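Local coordinates for microcin B17-processing protein McbC (PDB 6GRH), which helps convert the inactive microcin B17 precursor into the active peptide antibiotic, as an FMN-binding oxidoreductase of the nitroreductase family, at residues Y127-F132 with Y191-E196; L103-F108 with Y150-L155; C134-N139 with G183-A188. All blocks are in the same frame, centred on the assembly; numbering follows the deposited sequence.

Contact 1 (Y127-F132 with Y191-E196)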
loop_
_atom_site.group_PDB
_atom_site.type_symbol
_atom_site.label_atom_id
_atom_site.label_comp_id
_atom_site.label_asym_id
_atom_site.label_seq_id
_atom_site.Cartn_x
_atom_site.Cartn_y
_atom_site.Cartn_z
ATOM N N TYR D 127 1.829 -25.529 7.732
ATOM C CA TYR D 127 3.171 -25.343 8.344
ATOM C C TYR D 127 4.156 -24.549 7.471
ATOM O O TYR D 127 5.209 -25.075 7.048
ATOM C CB TYR D 127 3.738 -26.706 8.753
ATOM C CG TYR D 127 2.915 -27.305 9.849
ATOM C CD1 TYR D 127 3.108 -26.899 11.167
ATOM C CD2 TYR D 127 1.875 -28.197 9.569
ATOM C CE1 TYR D 127 2.320 -27.398 12.195
ATOM C CE2 TYR D 127 1.090 -28.729 10.591
ATOM C CZ TYR D 127 1.313 -28.319 11.907
ATOM O OH TYR D 127 0.531 -28.787 12.930
ATOM N N PRO D 128 3.855 -23.262 7.237
ATOM C CA PRO D 128 4.693 -22.468 6.326
ATOM C C PRO D 128 5.987 -21.909 6.901
ATOM O O PRO D 128 6.695 -21.203 6.187
ATOM C CB PRO D 128 3.764 -21.280 5.955
ATOM C CG PRO D 128 2.943 -21.097 7.189
ATOM C CD PRO D 128 2.642 -22.509 7.634
ATOM N N ILE D 129 6.268 -22.172 8.175
ATOM C CA ILE D 129 7.405 -21.601 8.850
ATOM C C ILE D 129 8.479 -22.655 8.920
ATOM O O ILE D 129 8.222 -23.773 9.335
ATOM C CB ILE D 129 7.037 -21.121 10.279
ATOM C CG1 ILE D 129 5.918 -20.110 10.218
ATOM C CG2 ILE D 129 8.256 -20.576 11.029
ATOM C CD1 ILE D 129 6.186 -18.917 9.326
ATOM N N GLU D 130 9.689 -22.282 8.524
ATOM C CA GLU D 130 10.850 -23.165 8.563
ATOM C C GLU D 130 11.772 -22.757 9.703
ATOM O O GLU D 130 11.922 -21.559 10.000
ATOM C CB GLU D 130 11.595 -23.087 7.242
ATOM C CG GLU D 130 10.719 -23.461 6.051
ATOM C CD GLU D 130 10.152 -24.879 6.116
ATOM O OE1 GLU D 130 10.871 -25.820 6.489
ATOM O OE2 GLU D 130 8.964 -25.065 5.762
ATOM N N VAL D 131 12.369 -23.749 10.353
ATOM C CA VAL D 131 13.346 -23.497 11.421
ATOM C C VAL D 131 14.759 -23.789 10.925
ATOM O O VAL D 131 15.051 -24.887 10.433
ATOM C CB VAL D 131 13.128 -24.403 12.657
ATOM C CG1 VAL D 131 14.072 -23.998 13.802
ATOM C CG2 VAL D 131 11.693 -24.355 13.104
ATOM N N PHE D 132 15.635 -22.813 11.097
ATOM C CA PHE D 132 17.032 -22.966 10.776
ATOM C C PHE D 132 17.855 -22.886 12.064
ATOM O O PHE D 132 17.509 -22.153 12.989
ATOM C CB PHE D 132 17.454 -21.891 9.789
ATOM C CG PHE D 132 16.913 -22.090 8.390
ATOM C CD1 PHE D 132 15.653 -21.639 8.052
ATOM C CD2 PHE D 132 17.677 -22.726 7.411
ATOM C CE1 PHE D 132 15.157 -21.796 6.752
ATOM C CE2 PHE D 132 17.192 -22.897 6.114
ATOM C CZ PHE D 132 15.919 -22.455 5.790
ATOM N N TYR D 191 13.563 -18.459 12.606
ATOM C CA TYR D 191 12.263 -18.885 12.117
ATOM C C TYR D 191 11.946 -18.074 10.876
ATOM O O TYR D 191 11.948 -16.843 10.943
ATOM C CB TYR D 191 11.177 -18.668 13.183
ATOM C CG TYR D 191 11.428 -19.387 14.459
ATOM C CD1 TYR D 191 10.835 -20.629 14.706
ATOM C CD2 TYR D 191 12.288 -18.848 15.443
ATOM C CE1 TYR D 191 11.094 -21.318 15.892
ATOM C CE2 TYR D 191 12.534 -19.514 16.646
ATOM C CZ TYR D 191 11.934 -20.750 16.864
ATOM O OH TYR D 191 12.135 -21.419 18.034
ATOM N N CYS D 192 11.667 -18.755 9.765
ATOM C CA CYS D 192 11.510 -18.114 8.466
ATOM C C CYS D 192 10.177 -18.457 7.814
ATOM O O CYS D 192 9.754 -19.601 7.830
ATOM C CB CYS D 192 12.622 -18.552 7.529
ATOM S SG CYS D 192 14.260 -18.096 8.140
ATOM N N ILE D 193 9.560 -17.452 7.212
ATOM C CA ILE D 193 8.326 -17.604 6.473
ATOM C C ILE D 193 8.623 -17.858 4.990
ATOM O O ILE D 193 9.393 -17.120 4.377
ATOM C CB ILE D 193 7.413 -16.366 6.602
ATOM C CG1 ILE D 193 6.053 -16.635 5.929
ATOM C CG2 ILE D 193 8.039 -15.090 6.048
ATOM C CD1 ILE D 193 5.071 -15.517 6.156
ATOM N N ILE D 194 7.996 -18.883 4.426
ATOM C CA ILE D 194 7.979 -19.066 2.977
ATOM C C ILE D 194 6.723 -18.363 2.472
ATOM O O ILE D 194 5.617 -18.855 2.693
ATOM C CB ILE D 194 7.964 -20.559 2.596
ATOM C CG1 ILE D 194 9.205 -21.235 3.166
ATOM C CG2 ILE D 194 7.893 -20.711 1.066
ATOM C CD1 ILE D 194 9.247 -22.710 2.882
ATOM N N PHE D 195 6.879 -17.249 1.780
ATOM C CA PHE D 195 5.716 -16.382 1.478
ATOM C C PHE D 195 4.613 -17.115 0.754
ATOM O O PHE D 195 3.449 -17.060 1.154
ATOM C CB PHE D 195 6.102 -15.149 0.682
ATOM C CG PHE D 195 6.948 -14.172 1.455
ATOM C CD1 PHE D 195 6.395 -13.401 2.459
ATOM C CD2 PHE D 195 8.303 -14.040 1.180
ATOM C CE1 PHE D 195 7.171 -12.485 3.165
ATOM C CE2 PHE D 195 9.088 -13.125 1.885
ATOM C CZ PHE D 195 8.510 -12.352 2.883
ATOM N N GLU D 196 4.983 -17.819 -0.305
ATOM C CA GLU D 196 3.965 -18.455 -1.132
ATOM C C GLU D 196 3.253 -19.597 -0.427
ATOM O O GLU D 196 2.073 -19.790 -0.667
ATOM C CB GLU D 196 4.548 -18.869 -2.487
ATOM C CG GLU D 196 4.811 -17.632 -3.352
ATOM C CD GLU D 196 5.132 -17.937 -4.806
ATOM O OE1 GLU D 196 4.370 -18.701 -5.454
ATOM O OE2 GLU D 196 6.113 -17.355 -5.316
#
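C192 O takes one hydrogen bond and one CA-H contact from the neighbouring strand. E130 N donates to C192 O at 2.8 Å, in the carbonyl plane, and the CA-H of I129 adds a weaker contact, with I129 CA 3.2 Å from C192 O. C192 N returns a 2.8 Å bond to E130 O. This is an antiparallel pairing of two inner strands in the sheet of the nitroreductase fold. E130 and C192 form a hydrogen-bonded pair, with the non-hydrogen-bonded pairs I129-I193 and V131-Y191 next to it. E130 O also receives a CA-H contact, from Y191 CA at 3.4 Å. The pairing continues to I194 N, which donates to P128 O with an almost straight N-H...O angle of 172°. I194 is also the N-cap of the short helix that follows.

One face carries I129, V131, Y191 and I193. CG2 of I129 lies anti to the backbone N and reaches the edge of the Y191 ring, near its plane. I129 CD1, on the other branch, lies 3.9 Å from I193 CB. V131 lies side by side with Y191, and V131 CG2 stands 4.1 Å from Y191 CD1. Y191 OH is hydrogen-bonded to Q260, and helix 204-227 packs on this face through M217 on V131 and A221 on Y191.

The other face carries E130 and C192. E130 CG lies 3.6 Å from I194 CD1, and E130 OE2 touches the same methyl. E130 OE1 is hydrogen-bonded to H151 NE2. F62 and V60 of the second subunit pack on F132 and I194, while P128 touches S122 of the FMN pocket. The F132 ring meets a sulfur-aromatic partner: C192 SG approaches obliquely, 3.8 Å from F132 CD1.

Contact 2 (L103-F108 with Y150-L155)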
loop_
_atom_site.group_PDB
_atom_site.type_symbol
_atom_site.label_atom_id
_atom_site.label_comp_id
_atom_site.label_asym_id
_atom_site.label_seq_id
_atom_site.Cartn_x
_atom_site.Cartn_y
_atom_site.Cartn_z
ATOM N N LEU D 103 16.363 -30.127 22.221
ATOM C CA LEU D 103 15.548 -28.926 21.992
ATOM C C LEU D 103 14.642 -29.108 20.773
ATOM O O LEU D 103 13.446 -28.872 20.852
ATOM C CB LEU D 103 16.419 -27.680 21.817
ATOM C CG LEU D 103 15.678 -26.381 21.527
ATOM C CD1 LEU D 103 14.753 -26.031 22.683
ATOM C CD2 LEU D 103 16.684 -25.274 21.264
ATOM N N LEU D 104 15.237 -29.546 19.668
ATOM C CA LEU D 104 14.576 -29.573 18.376
ATOM C C LEU D 104 13.411 -30.565 18.345
ATOM O O LEU D 104 12.294 -30.188 17.981
ATOM C CB LEU D 104 15.582 -29.878 17.253
ATOM C CG LEU D 104 16.643 -28.794 16.983
ATOM C CD1 LEU D 104 17.727 -29.343 16.075
ATOM C CD2 LEU D 104 16.049 -27.532 16.386
ATOM N N VAL D 105 13.669 -31.810 18.748
ATOM C CA VAL D 105 12.623 -32.863 18.686
ATOM C C VAL D 105 11.466 -32.582 19.657
ATOM O O VAL D 105 10.318 -32.709 19.283
ATOM C CB VAL D 105 13.166 -34.300 18.853
ATOM C CG1 VAL D 105 14.206 -34.598 17.781
ATOM C CG2 VAL D 105 13.696 -34.565 20.259
ATOM N N ASN D 106 11.771 -32.098 20.860
ATOM C CA ASN D 106 10.707 -31.755 21.813
ATOM C C ASN D 106 9.886 -30.521 21.435
ATOM O O ASN D 106 8.667 -30.542 21.568
ATOM C CB ASN D 106 11.283 -31.615 23.218
ATOM C CG ASN D 106 11.658 -32.953 23.809
ATOM O OD1 ASN D 106 10.780 -33.712 24.260
ATOM N ND2 ASN D 106 12.955 -33.280 23.769
ATOM N N ALA D 107 10.544 -29.458 20.950
ATOM C CA ALA D 107 9.839 -28.242 20.552
ATOM C C ALA D 107 9.003 -28.382 19.295
ATOM O O ALA D 107 7.954 -27.752 19.210
ATOM C CB ALA D 107 10.807 -27.066 20.383
ATOM N N PHE D 108 9.474 -29.163 18.319
ATOM C CA PHE D 108 8.927 -29.103 16.944
ATOM C C PHE D 108 8.414 -30.426 16.355
ATOM O O PHE D 108 7.791 -30.419 15.275
ATOM C CB PHE D 108 9.978 -28.508 15.984
ATOM C CG PHE D 108 10.604 -27.242 16.475
ATOM C CD1 PHE D 108 9.813 -26.161 16.870
ATOM C CD2 PHE D 108 11.983 -27.107 16.538
ATOM C CE1 PHE D 108 10.386 -24.994 17.346
ATOM C CE2 PHE D 108 12.556 -25.932 16.998
ATOM C CZ PHE D 108 11.770 -24.875 17.400
ATOM N N TYR D 150 21.994 -25.102 9.491
ATOM C CA TYR D 150 21.259 -26.306 9.149
ATOM C C TYR D 150 19.798 -25.935 9.072
ATOM O O TYR D 150 19.390 -24.918 9.629
ATOM C CB TYR D 150 21.433 -27.390 10.228
ATOM C CG TYR D 150 22.833 -27.915 10.406
ATOM C CD1 TYR D 150 23.732 -27.305 11.295
ATOM C CD2 TYR D 150 23.261 -29.036 9.717
ATOM C CE1 TYR D 150 25.009 -27.792 11.470
ATOM C CE2 TYR D 150 24.552 -29.526 9.881
ATOM C CZ TYR D 150 25.416 -28.906 10.757
ATOM O OH TYR D 150 26.689 -29.394 10.896
ATOM N N HIS D 151 19.010 -26.759 8.382
ATOM C CA HIS D 151 17.576 -26.608 8.338
ATOM C C HIS D 151 16.977 -27.828 9.042
ATOM O O HIS D 151 17.301 -28.948 8.682
ATOM C CB HIS D 151 17.177 -26.497 6.877
ATOM C CG HIS D 151 15.710 -26.563 6.618
ATOM N ND1 HIS D 151 15.183 -27.311 5.593
ATOM C CD2 HIS D 151 14.665 -25.968 7.231
ATOM C CE1 HIS D 151 13.866 -27.173 5.579
ATOM N NE2 HIS D 151 13.527 -26.350 6.556
ATOM N N TYR D 152 16.144 -27.615 10.072
ATOM C CA TYR D 152 15.503 -28.719 10.770
ATOM C C TYR D 152 14.258 -29.183 10.020
ATOM O O TYR D 152 13.396 -28.367 9.714
ATOM C CB TYR D 152 15.128 -28.353 12.218
ATOM C CG TYR D 152 14.546 -29.539 12.973
ATOM C CD1 TYR D 152 15.264 -30.714 13.100
ATOM C CD2 TYR D 152 13.272 -29.494 13.528
ATOM C CE1 TYR D 152 14.760 -31.808 13.775
ATOM C CE2 TYR D 152 12.748 -30.591 14.211
ATOM C CZ TYR D 152 13.492 -31.749 14.337
ATOM O OH TYR D 152 13.002 -32.859 14.994
ATOM N N LEU D 153 14.185 -30.493 9.747
ATOM C CA LEU D 153 13.035 -31.128 9.097
ATOM C C LEU D 153 12.230 -31.798 10.201
ATOM O O LEU D 153 12.614 -32.871 10.682
ATOM C CB LEU D 153 13.489 -32.133 8.032
ATOM C CG LEU D 153 14.380 -31.616 6.902
ATOM C CD1 LEU D 153 14.866 -32.765 6.029
ATOM C CD2 LEU D 153 13.643 -30.579 6.051
ATOM N N PRO D 154 11.110 -31.177 10.626
ATOM C CA PRO D 154 10.419 -31.670 11.827
ATOM C C PRO D 154 9.689 -33.012 11.716
ATOM O O PRO D 154 9.446 -33.647 12.745
ATOM C CB PRO D 154 9.417 -30.560 12.146
ATOM C CG PRO D 154 9.697 -29.456 11.175
ATOM C CD PRO D 154 10.352 -30.085 9.991
ATOM N N LEU D 155 9.338 -33.430 10.501
ATOM C CA LEU D 155 8.659 -34.702 10.291
ATOM C C LEU D 155 9.679 -35.811 10.095
ATOM O O LEU D 155 9.526 -36.862 10.678
ATOM C CB LEU D 155 7.685 -34.614 9.110
ATOM C CG LEU D 155 6.612 -33.533 9.275
ATOM C CD1 LEU D 155 5.612 -33.575 8.124
ATOM C CD2 LEU D 155 5.903 -33.686 10.609
#
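Y152 sends its ring against the helix, where L104 CB sits over the centre of one face. L104 CB is 4.0 Å from the ring centroid of Y152 and only 9° off the ring normal, a CH-pi contact. The Y152 ring is held from its edge as well: F108 CB lies near its plane, 3.9 Å from Y152 CE2. V105 crosses the tyrosine at about a right angle, with V105 CG1 3.5 Å from Y152 OH. On the face opposite L104, P154 N lies above the ring, offset toward the rim. CG of Y152 is anti to its backbone N (chi1 -176°), beside the carbonyl carbon.

F108 O lies 3.5 Å from P154 CB. This carbonyl is buried and has no hydrogen-bond partner in the model. The F108 ring is in turn backed by A107, whose CB stands over its centre, while L104 CD2 meets its edge in plane.

The contact lays the end of helix 97-108 on strand 149-153 of the antiparallel sheet, as part of the alpha+beta nitroreductase fold. The axes of the two short segments come within 10.1 Å, at 45°. Y152 reaches between them, with L104 and F108 packed on it.

Further out, S109 OG is hydrogen-bonded to both Y152 OH and P154 O, so it ties the tip of the ring to the turn after the strand. L189 packs on L104 and F108, and L159 on L104 and Y152. N106 turns away from the strand and bonds to H76, F78 and S79 of the second subunit.

Contact 3 (C134-N139 with G183-A188)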
loop_
_atom_site.group_PDB
_atom_site.type_symbol
_atom_site.label_atom_id
_atom_site.label_comp_id
_atom_site.label_asym_id
_atom_site.label_seq_id
_atom_site.Cartn_x
_atom_site.Cartn_y
_atom_site.Cartn_z
ATOM N N CYS D 134 21.545 -22.146 13.685
ATOM C CA CYS D 134 22.802 -21.431 13.439
ATOM C C CYS D 134 23.778 -21.692 14.571
ATOM O O CYS D 134 23.476 -21.389 15.726
ATOM C CB CYS D 134 22.535 -19.922 13.294
ATOM S SG CYS D 134 21.621 -19.493 11.788
ATOM N N ARG D 135 24.945 -22.261 14.244
ATOM C CA ARG D 135 25.984 -22.560 15.232
ATOM C C ARG D 135 26.864 -21.314 15.388
ATOM O O ARG D 135 27.400 -20.824 14.404
ATOM C CB ARG D 135 26.813 -23.759 14.771
ATOM C CG ARG D 135 28.006 -24.083 15.643
ATOM C CD ARG D 135 28.587 -25.444 15.274
ATOM N NE ARG D 135 29.815 -25.716 15.999
ATOM C CZ ARG D 135 31.036 -25.288 15.650
ATOM N NH1 ARG D 135 31.239 -24.541 14.562
ATOM N NH2 ARG D 135 32.069 -25.612 16.411
ATOM N N LEU D 136 27.003 -20.815 16.613
ATOM C CA LEU D 136 27.572 -19.477 16.868
ATOM C C LEU D 136 28.836 -19.424 17.700
ATOM O O LEU D 136 29.401 -18.334 17.866
ATOM C CB LEU D 136 26.545 -18.593 17.572
ATOM C CG LEU D 136 25.233 -18.353 16.835
ATOM C CD1 LEU D 136 24.349 -17.458 17.673
ATOM C CD2 LEU D 136 25.518 -17.731 15.487
ATOM N N SER D 137 29.257 -20.562 18.248
ATOM C CA SER D 137 30.482 -20.635 19.043
ATOM C C SER D 137 31.258 -21.871 18.641
ATOM O O SER D 137 30.661 -22.921 18.387
ATOM C CB SER D 137 30.126 -20.734 20.524
ATOM O OG SER D 137 31.236 -21.160 21.304
ATOM N N GLU D 138 32.592 -21.766 18.640
ATOM C CA GLU D 138 33.432 -22.947 18.469
ATOM C C GLU D 138 33.382 -23.881 19.682
ATOM O O GLU D 138 33.862 -25.000 19.593
ATOM C CB GLU D 138 34.881 -22.569 18.111
ATOM C CG GLU D 138 35.005 -21.786 16.793
ATOM C CD GLU D 138 34.376 -22.467 15.559
ATOM O OE1 GLU D 138 34.451 -23.722 15.409
ATOM O OE2 GLU D 138 33.817 -21.727 14.714
ATOM N N ASN D 139 32.799 -23.424 20.795
ATOM C CA ASN D 139 32.493 -24.300 21.931
ATOM C C ASN D 139 31.167 -25.055 21.802
ATOM O O ASN D 139 30.735 -25.723 22.738
ATOM C CB ASN D 139 32.535 -23.521 23.258
ATOM C CG ASN D 139 33.871 -23.616 23.946
ATOM O OD1 ASN D 139 34.480 -24.688 24.007
ATOM N ND2 ASN D 139 34.317 -22.505 24.513
ATOM N N GLY D 183 26.288 -10.806 24.383
ATOM C CA GLY D 183 27.365 -11.691 24.812
ATOM C C GLY D 183 27.603 -12.759 23.758
ATOM O O GLY D 183 27.555 -12.468 22.557
ATOM N N LYS D 184 27.817 -13.996 24.203
ATOM C CA LYS D 184 28.201 -15.086 23.328
ATOM C C LYS D 184 27.315 -16.313 23.534
ATOM O O LYS D 184 27.636 -17.199 24.314
ATOM C CB LYS D 184 29.677 -15.399 23.516
ATOM C CG LYS D 184 30.564 -14.277 23.001
ATOM C CD LYS D 184 32.004 -14.718 22.870
ATOM C CE LYS D 184 32.728 -14.656 24.198
ATOM N NZ LYS D 184 33.070 -13.246 24.563
ATOM N N PRO D 185 26.161 -16.348 22.842
ATOM C CA PRO D 185 25.330 -17.545 22.817
ATOM C C PRO D 185 26.009 -18.702 22.073
ATOM O O PRO D 185 26.860 -18.473 21.218
ATOM C CB PRO D 185 24.054 -17.093 22.102
ATOM C CG PRO D 185 24.242 -15.669 21.728
ATOM C CD PRO D 185 25.660 -15.290 21.961
ATOM N N HIS D 186 25.615 -19.934 22.391
ATOM C CA HIS D 186 26.114 -21.121 21.696
ATOM C C HIS D 186 25.494 -21.303 20.317
ATOM O O HIS D 186 26.170 -21.706 19.375
ATOM C CB HIS D 186 25.869 -22.387 22.523
ATOM C CG HIS D 186 26.826 -22.559 23.664
ATOM N ND1 HIS D 186 26.573 -22.077 24.931
ATOM C CD2 HIS D 186 28.030 -23.166 23.727
ATOM C CE1 HIS D 186 27.577 -22.392 25.729
ATOM N NE2 HIS D 186 28.482 -23.045 25.021
ATOM N N PHE D 187 24.198 -21.043 20.204
ATOM C CA PHE D 187 23.513 -21.220 18.944
ATOM C C PHE D 187 22.270 -20.365 18.886
ATOM O O PHE D 187 21.876 -19.776 19.891
ATOM C CB PHE D 187 23.200 -22.716 18.703
ATOM C CG PHE D 187 22.174 -23.318 19.633
ATOM C CD1 PHE D 187 22.537 -23.814 20.869
ATOM C CD2 PHE D 187 20.848 -23.459 19.225
ATOM C CE1 PHE D 187 21.599 -24.426 21.715
ATOM C CE2 PHE D 187 19.903 -24.035 20.070
ATOM C CZ PHE D 187 20.292 -24.534 21.317
ATOM N N ALA D 188 21.693 -20.271 17.687
ATOM C CA ALA D 188 20.409 -19.617 17.488
ATOM C C ALA D 188 19.472 -20.475 16.687
ATOM O O ALA D 188 19.899 -21.310 15.915
ATOM C CB ALA D 188 20.597 -18.286 16.788
HETATM O O HOH W 1 28.732 -16.708 20.391
#
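C134 and A188 form the tight end of this contact, a hydrogen-bonded antiparallel pair. C134 N donates to A188 O at 2.9 Å with an N-H...O angle of 175°. A188 N donates back to C134 O, also at 2.9 Å and in the carbonyl plane. R135 and F187 follow as a non-hydrogen-bonded pair. H186 and F187 both face F262 of strand 254-263, a classic beta bulge in the sheet of the nitroreductase fold. F187 CB is close to C134 O, at 3.3 Å, and the F187 ring stacks on F262. L136 CD1 packs 3.9 Å from A188 CB and touches P185 CG.

Past the strand ends the pairing becomes looser. H186 O takes L136 N at 3.0 Å, with the donor tilted 34° from the carbonyl plane. S137 N adds only a weak bond to the same oxygen, H186 O, at 3.5 Å. Direct backbone pairing then gives way to a water, which donates to both L136 O and P185 O and so bridges the two segments.

The outer side holds the exposed E138 and the partly exposed N139. R135 NH2 forms a salt bridge of 3.2 Å with E138 OE1. The nitrogen meets this oxygen from above the carboxylate plane, while the oxygen lies in the plane of the guanidinium. The H186 ring has N139 O at its edge, near its plane. Several polar ends have further partners: R135 NH1 bonds to N148, H186 NE2 to N93 O and S137 OG to D91. S137 OG also closes an ST turn, in which this hydroxyl oxygen accepts N139 N at 2.8 Å.

Contacts 1 and 3 join the same two strands, 129-135 and 187-194, at different ends. Contact 1 is wholly buried, with regular pairing and mostly apolar faces, and lies close to the second subunit and McbD. Contact 3 is mostly buried too, but it lies where the strands fray into turns. A bulge, a water and a salt bridge to the exposed E138 appear there, and no other chain touches it. Contact 2 is buried and, like contact 1, touches the second subunit. It has no hydrogen bond across it and relies on a helix laid against a tyrosine ring. It meets contact 1 through V131 O with Y152 N, and contact 3 where L103 packs on F187.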